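Putative glutathione-regulated potassium-efflux system protein KefB (Vibrio parahaemolyticus RIMD 2210633, PDB 3C85) is a putative potassium-efflux antiporter of the CPA2 family, represented here by its TrkA-N (RCK) domain, which binds AMP and probably regulates transport. Local coordinates at residues A[40-45]-A[64-69]; A[108-113]-A[134-139]. All blocks are in the same frame, centred on the assembly; numbering follows the deposited sequence.

Contact 1 of 2, residues A[40-45]-A[64-69]; sequences AQVLIL and KISLGI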
loop_
_atom_site.group_PDB
_atom_site.type_symbol
_atom_site.label_atom_id
_atom_site.label_comp_id
_atom_site.label_asym_id
_atom_site.label_seq_id
_atom_site.Cartn_x
_atom_site.Cartn_y
_atom_site.Cartn_z
ATOM N N ALA A 40 -20.437 -2.188 -15.336
ATOM C CA ALA A 40 -19.444 -1.948 -14.264
ATOM C C ALA A 40 -20.110 -1.988 -12.894
ATOM O O ALA A 40 -21.158 -1.371 -12.687
ATOM C CB ALA A 40 -18.727 -0.593 -14.474
ATOM N N GLN A 41 -19.509 -2.737 -11.971
ATOM C CA GLN A 41 -20.012 -2.864 -10.620
ATOM C C GLN A 41 -19.159 -2.043 -9.653
ATOM O O GLN A 41 -19.581 -1.776 -8.520
ATOM C CB GLN A 41 -19.992 -4.316 -10.212
ATOM C CG GLN A 41 -20.994 -5.181 -10.990
ATOM C CD GLN A 41 -20.954 -6.617 -10.562
ATOM O OE1 GLN A 41 -20.334 -7.473 -11.215
ATOM N NE2 GLN A 41 -21.623 -6.907 -9.482
ATOM N N VAL A 42 -17.958 -1.643 -10.100
ATOM C CA VAL A 42 -17.024 -0.839 -9.284
ATOM C C VAL A 42 -16.673 0.392 -10.109
ATOM O O VAL A 42 -16.359 0.255 -11.279
ATOM C CB VAL A 42 -15.709 -1.620 -8.924
ATOM C CG1 VAL A 42 -14.790 -0.775 -8.027
ATOM C CG2 VAL A 42 -16.034 -2.942 -8.208
ATOM N N LEU A 43 -16.784 1.578 -9.518
ATOM C CA LEU A 43 -16.284 2.798 -10.129
ATOM C C LEU A 43 -15.002 3.149 -9.381
ATOM O O LEU A 43 -15.022 3.235 -8.145
ATOM C CB LEU A 43 -17.295 3.904 -9.942
ATOM C CG LEU A 43 -17.341 5.153 -10.773
ATOM C CD1 LEU A 43 -17.283 4.887 -12.295
ATOM C CD2 LEU A 43 -18.700 5.785 -10.424
ATOM N N ILE A 44 -13.887 3.304 -10.092
ATOM C CA ILE A 44 -12.613 3.662 -9.412
ATOM C C ILE A 44 -12.265 5.098 -9.794
ATOM O O ILE A 44 -11.974 5.396 -10.920
ATOM C CB ILE A 44 -11.468 2.702 -9.762
ATOM C CG1 ILE A 44 -11.907 1.254 -9.412
ATOM C CG2 ILE A 44 -10.163 3.111 -9.026
ATOM C CD1 ILE A 44 -10.873 0.224 -9.780
ATOM N N LEU A 45 -12.357 6.008 -8.856
ATOM C CA LEU A 45 -12.136 7.401 -9.201
ATOM C C LEU A 45 -10.655 7.728 -8.975
ATOM O O LEU A 45 -10.214 7.871 -7.819
ATOM C CB LEU A 45 -13.021 8.275 -8.318
ATOM C CG LEU A 45 -14.545 8.012 -8.442
ATOM C CD1 LEU A 45 -15.304 8.936 -7.487
ATOM C CD2 LEU A 45 -14.981 8.267 -9.882
ATOM N N LYS A 64 -13.661 -8.512 -15.267
ATOM C CA LYS A 64 -13.767 -7.147 -15.773
ATOM C C LYS A 64 -14.991 -6.377 -15.189
ATOM O O LYS A 64 -15.980 -6.110 -15.886
ATOM C CB LYS A 64 -13.834 -7.239 -17.303
ATOM C CG LYS A 64 -13.988 -5.946 -18.097
ATOM C CD LYS A 64 -12.629 -5.384 -18.505
ATOM C CE LYS A 64 -12.690 -4.875 -19.919
ATOM N NZ LYS A 64 -11.452 -4.240 -20.401
ATOM N N ILE A 65 -14.892 -5.987 -13.927
ATOM C CA ILE A 65 -16.037 -5.448 -13.185
ATOM C C ILE A 65 -15.915 -3.968 -12.881
ATOM O O ILE A 65 -16.842 -3.376 -12.264
ATOM C CB ILE A 65 -16.228 -6.191 -11.859
ATOM C CG1 ILE A 65 -14.968 -6.117 -10.984
ATOM C CG2 ILE A 65 -16.596 -7.633 -12.134
ATOM C CD1 ILE A 65 -15.252 -6.403 -9.471
ATOM N N SER A 66 -14.786 -3.376 -13.291
ATOM C CA SER A 66 -14.497 -1.991 -12.904
ATOM C C SER A 66 -14.486 -1.005 -14.058
ATOM O O SER A 66 -14.159 -1.377 -15.181
ATOM C CB SER A 66 -13.136 -1.888 -12.191
ATOM O OG SER A 66 -13.041 -2.721 -11.042
ATOM N N LEU A 67 -14.798 0.256 -13.736
ATOM C CA LEU A 67 -14.652 1.399 -14.641
ATOM C C LEU A 67 -13.813 2.463 -13.914
ATOM O O LEU A 67 -14.191 2.933 -12.851
ATOM C CB LEU A 67 -16.025 1.978 -15.003
ATOM C CG LEU A 67 -15.971 3.255 -15.852
ATOM C CD1 LEU A 67 -15.309 2.993 -17.242
ATOM C CD2 LEU A 67 -17.408 3.853 -16.033
ATOM N N GLY A 68 -12.673 2.832 -14.500
ATOM C CA GLY A 68 -11.786 3.834 -13.918
ATOM C C GLY A 68 -12.129 5.177 -14.518
ATOM O O GLY A 68 -12.481 5.254 -15.685
ATOM N N ILE A 69 -12.077 6.220 -13.689
ATOM C CA ILE A 69 -12.269 7.607 -14.111
ATOM C C ILE A 69 -10.954 8.326 -13.811
ATOM O O ILE A 69 -10.429 8.232 -12.689
ATOM C CB ILE A 69 -13.448 8.295 -13.329
ATOM C CG1 ILE A 69 -14.727 7.428 -13.367
ATOM C CG2 ILE A 69 -13.611 9.779 -13.764
ATOM C CD1 ILE A 69 -15.241 7.031 -14.736
#

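Contact 2 of 2, residues A[108-113]-A[134-139]; sequences LVLLAM and QIAAIA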
loop_
_atom_site.group_PDB
_atom_site.type_symbol
_atom_site.label_atom_id
_atom_site.label_comp_id
_atom_site.label_asym_id
_atom_site.label_seq_id
_atom_site.Cartn_x
_atom_site.Cartn_y
_atom_site.Cartn_z
ATOM N N LEU A 108 -20.016 -0.488 -5.649
ATOM C CA LEU A 108 -18.842 -0.033 -4.933
ATOM C C LEU A 108 -18.121 1.088 -5.668
ATOM O O LEU A 108 -17.871 1.015 -6.886
ATOM C CB LEU A 108 -17.906 -1.213 -4.664
ATOM C CG LEU A 108 -16.580 -0.856 -3.967
ATOM C CD1 LEU A 108 -16.816 -0.322 -2.509
ATOM C CD2 LEU A 108 -15.597 -2.060 -4.019
ATOM N N VAL A 109 -17.843 2.164 -4.942
ATOM C CA VAL A 109 -17.018 3.233 -5.464
ATOM C C VAL A 109 -15.723 3.279 -4.637
ATOM O O VAL A 109 -15.784 3.290 -3.395
ATOM C CB VAL A 109 -17.720 4.614 -5.424
ATOM C CG1 VAL A 109 -16.749 5.684 -5.955
ATOM C CG2 VAL A 109 -19.031 4.598 -6.224
ATOM N N LEU A 110 -14.562 3.288 -5.317
ATOM C CA LEU A 110 -13.251 3.484 -4.658
ATOM C C LEU A 110 -12.750 4.905 -4.870
ATOM O O LEU A 110 -12.630 5.354 -5.996
ATOM C CB LEU A 110 -12.200 2.495 -5.167
ATOM C CG LEU A 110 -12.571 1.009 -4.970
ATOM C CD1 LEU A 110 -11.377 0.130 -5.401
ATOM C CD2 LEU A 110 -12.932 0.707 -3.516
ATOM N N LEU A 111 -12.521 5.634 -3.807
ATOM C CA LEU A 111 -12.020 6.965 -3.904
ATOM C C LEU A 111 -10.474 6.952 -3.872
ATOM O O LEU A 111 -9.882 6.768 -2.860
ATOM C CB LEU A 111 -12.574 7.823 -2.788
ATOM C CG LEU A 111 -14.088 7.925 -2.631
ATOM C CD1 LEU A 111 -14.409 8.886 -1.511
ATOM C CD2 LEU A 111 -14.631 8.378 -3.881
ATOM N N ALA A 112 -9.864 7.124 -5.029
ATOM C CA ALA A 112 -8.436 6.971 -5.212
ATOM C C ALA A 112 -7.797 8.135 -5.945
ATOM O O ALA A 112 -6.908 7.963 -6.718
ATOM C CB ALA A 112 -8.151 5.731 -5.883
HETATM N N MSE A 113 -8.331 9.327 -5.699
HETATM C CA MSE A 113 -7.824 10.539 -6.321
HETATM C C MSE A 113 -6.455 10.848 -5.742
HETATM O O MSE A 113 -6.078 10.304 -4.705
HETATM C CB MSE A 113 -8.778 11.708 -6.079
HETATM C CG MSE A 113 -10.240 11.382 -6.336
HETATM SE SE MSE A 113 -10.775 11.726 -8.178
HETATM C CE MSE A 113 -12.109 13.110 -7.852
ATOM N N GLN A 134 -21.864 1.130 -1.729
ATOM C CA GLN A 134 -20.833 1.322 -0.737
ATOM C C GLN A 134 -19.711 2.177 -1.305
ATOM O O GLN A 134 -19.568 2.297 -2.475
ATOM C CB GLN A 134 -20.336 -0.025 -0.240
ATOM C CG GLN A 134 -21.430 -0.918 0.325
ATOM C CD GLN A 134 -20.929 -2.154 0.959
ATOM O OE1 GLN A 134 -20.896 -2.251 2.155
ATOM N NE2 GLN A 134 -20.545 -3.097 0.179
ATOM N N ILE A 135 -18.957 2.794 -0.440
ATOM C CA ILE A 135 -17.861 3.626 -0.843
ATOM C C ILE A 135 -16.685 3.333 0.075
ATOM O O ILE A 135 -16.848 3.247 1.253
ATOM C CB ILE A 135 -18.208 5.063 -0.701
ATOM C CG1 ILE A 135 -19.452 5.417 -1.491
ATOM C CG2 ILE A 135 -17.101 5.895 -1.073
ATOM C CD1 ILE A 135 -20.013 6.751 -1.151
ATOM N N ALA A 136 -15.518 3.172 -0.511
ATOM C CA ALA A 136 -14.277 3.064 0.213
ATOM C C ALA A 136 -13.259 4.085 -0.241
ATOM O O ALA A 136 -13.261 4.517 -1.331
ATOM C CB ALA A 136 -13.742 1.740 0.158
ATOM N N ALA A 137 -12.412 4.475 0.677
ATOM C CA ALA A 137 -11.462 5.570 0.478
ATOM C C ALA A 137 -10.096 5.225 1.046
ATOM O O ALA A 137 -9.952 4.331 1.910
ATOM C CB ALA A 137 -11.995 6.820 1.097
ATOM N N ILE A 138 -9.080 5.920 0.568
ATOM C CA ILE A 138 -7.734 5.694 1.018
ATOM C C ILE A 138 -7.118 7.046 1.189
ATOM O O ILE A 138 -7.365 7.909 0.432
ATOM C CB ILE A 138 -6.946 4.824 0.028
ATOM C CG1 ILE A 138 -5.719 4.191 0.656
ATOM C CG2 ILE A 138 -6.648 5.552 -1.229
ATOM C CD1 ILE A 138 -5.191 3.084 -0.117
ATOM N N ALA A 139 -6.343 7.217 2.241
ATOM C CA ALA A 139 -5.709 8.470 2.521
ATOM C C ALA A 139 -4.394 8.329 3.307
ATOM O O ALA A 139 -3.991 7.271 3.625
ATOM C CB ALA A 139 -6.647 9.371 3.226
HETATM O O HOH W 1 -9.964 8.389 -0.672
#

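Contact 1 of 2, residues A[40-45]-A[64-69]
Strands 42-45 and 66-69 run parallel, with close apolar packing on the face of Leu43, Leu45, Leu67 and Ile69. Leu45 and Ile69 run alongside each other in the same direction. Leu45 CD2 rests 3.6 Å from Ile69 CG1. Leu43 has CG anti to its backbone N (chi1 -160°). The Leu43 and Ile69 side chains cross obliquely, with Leu43 CD1 3.8 Å from Ile69 CG1. The same methyl lies 3.9 Å from Leu67 CD2. Trp97 and Phe96 of helix 94-98 cover this face.

The backbones are joined by a run of N-H...O bonds. Ile44 N gives the straightest, 2.8 Å to Leu67 O at 172°, though it sits above that carbonyl's plane. Ile69 N returns a bond to Ile44 O, nearly along the C=O axis.

These are the first two strands of a Rossmann-type fold, joined through helix 49-62 in a beta-alpha-beta crossover. The helix covers the other face, where Ser66 OG lies 3.6 Å from Val42 CB. Gly68 pairs with Ile44 and brings no side chain to this face. Leu45 touches Ala91, an AMP-binding residue.

The open side is the partly exposed Gln41 side chain, which crosses Ile65 obliquely, its OE1 3.9 Å from Ile65 CG2. The backbone there is held firmly. Ile65 O accepts from both Gln41 N (2.8 Å) and Val42 N (3.0 Å), in its carbonyl plane. Phe179 of the second subunit packs on Gln41, Val42 and Ile65.

Contact 2 of 2, residues A[108-113]-A[134-139]
Leu111 and Ile135 form the apolar centre between strands 108-111 and 134-139. Leu111 CG lies 4.0 Å from Ile135 CG2, and the two side chains cross obliquely. Leu111 CG is anti to its carbonyl carbon (chi1 -56°). In Ile135, chi1 of -57° leaves CG2 anti to the backbone N, and this is the branch that meets Leu111. Leu111 also sets its CB 4.1 Å from Ala137 CB. Leu123 and Leu126 of helix 116-128 pack over Ile135, so this face is covered by the helix of the beta-alpha-beta crossover that joins the strands.

On the other face Leu110 reaches with CD2 to Ala136 CB, 3.9 Å away. Val171 of the second subunit packs on Ala136, and Phe167 of that subunit on Leu110 and Ile138.

Three backbone bonds tie the parallel strands. Val109 N donates to Gln134 O, in the carbonyl plane. Ala136 N reaches Val109 O at 2.9 Å, nearly along the C=O axis. Leu111 N meets Ala136 O at 2.8 Å and 172°.

Beyond Leu111 the strands part. A water takes the place of the next direct bond, donating to Leu111 O (2.7 Å) and accepting from Ile138 N (2.9 Å). At the other end Gln134 is partly exposed, and its backbone O also accepts from Tyr131 OH. The direct pairing thus ends at Leu111, and the bridging water satisfies two backbone groups where the strands diverge.

In the fold
Contacts 1 and 2 belong to one parallel sheet. Strands 42-45 and 108-111 are neighbours in it, with the backbone of Leu43 probably bonded to both Leu108 and Leu110. Leu45 CD1 packs on Leu111 CD2 at 3.7 Å, so the face of Leu43, Leu45, Leu67 and Ile69 runs on into that of Val109, Leu111 and Ile135. Both contacts are buried. Each joins the strands of its own crossover, through helix 49-62 and helix 116-128 respectively. Leu45 and Met113 both border Ala91 of the AMP site, though no AMP is bound to this chain. Contact 1 pairs by direct bonds alone; contact 2 adds a water at one end and has more residues near the second subunit.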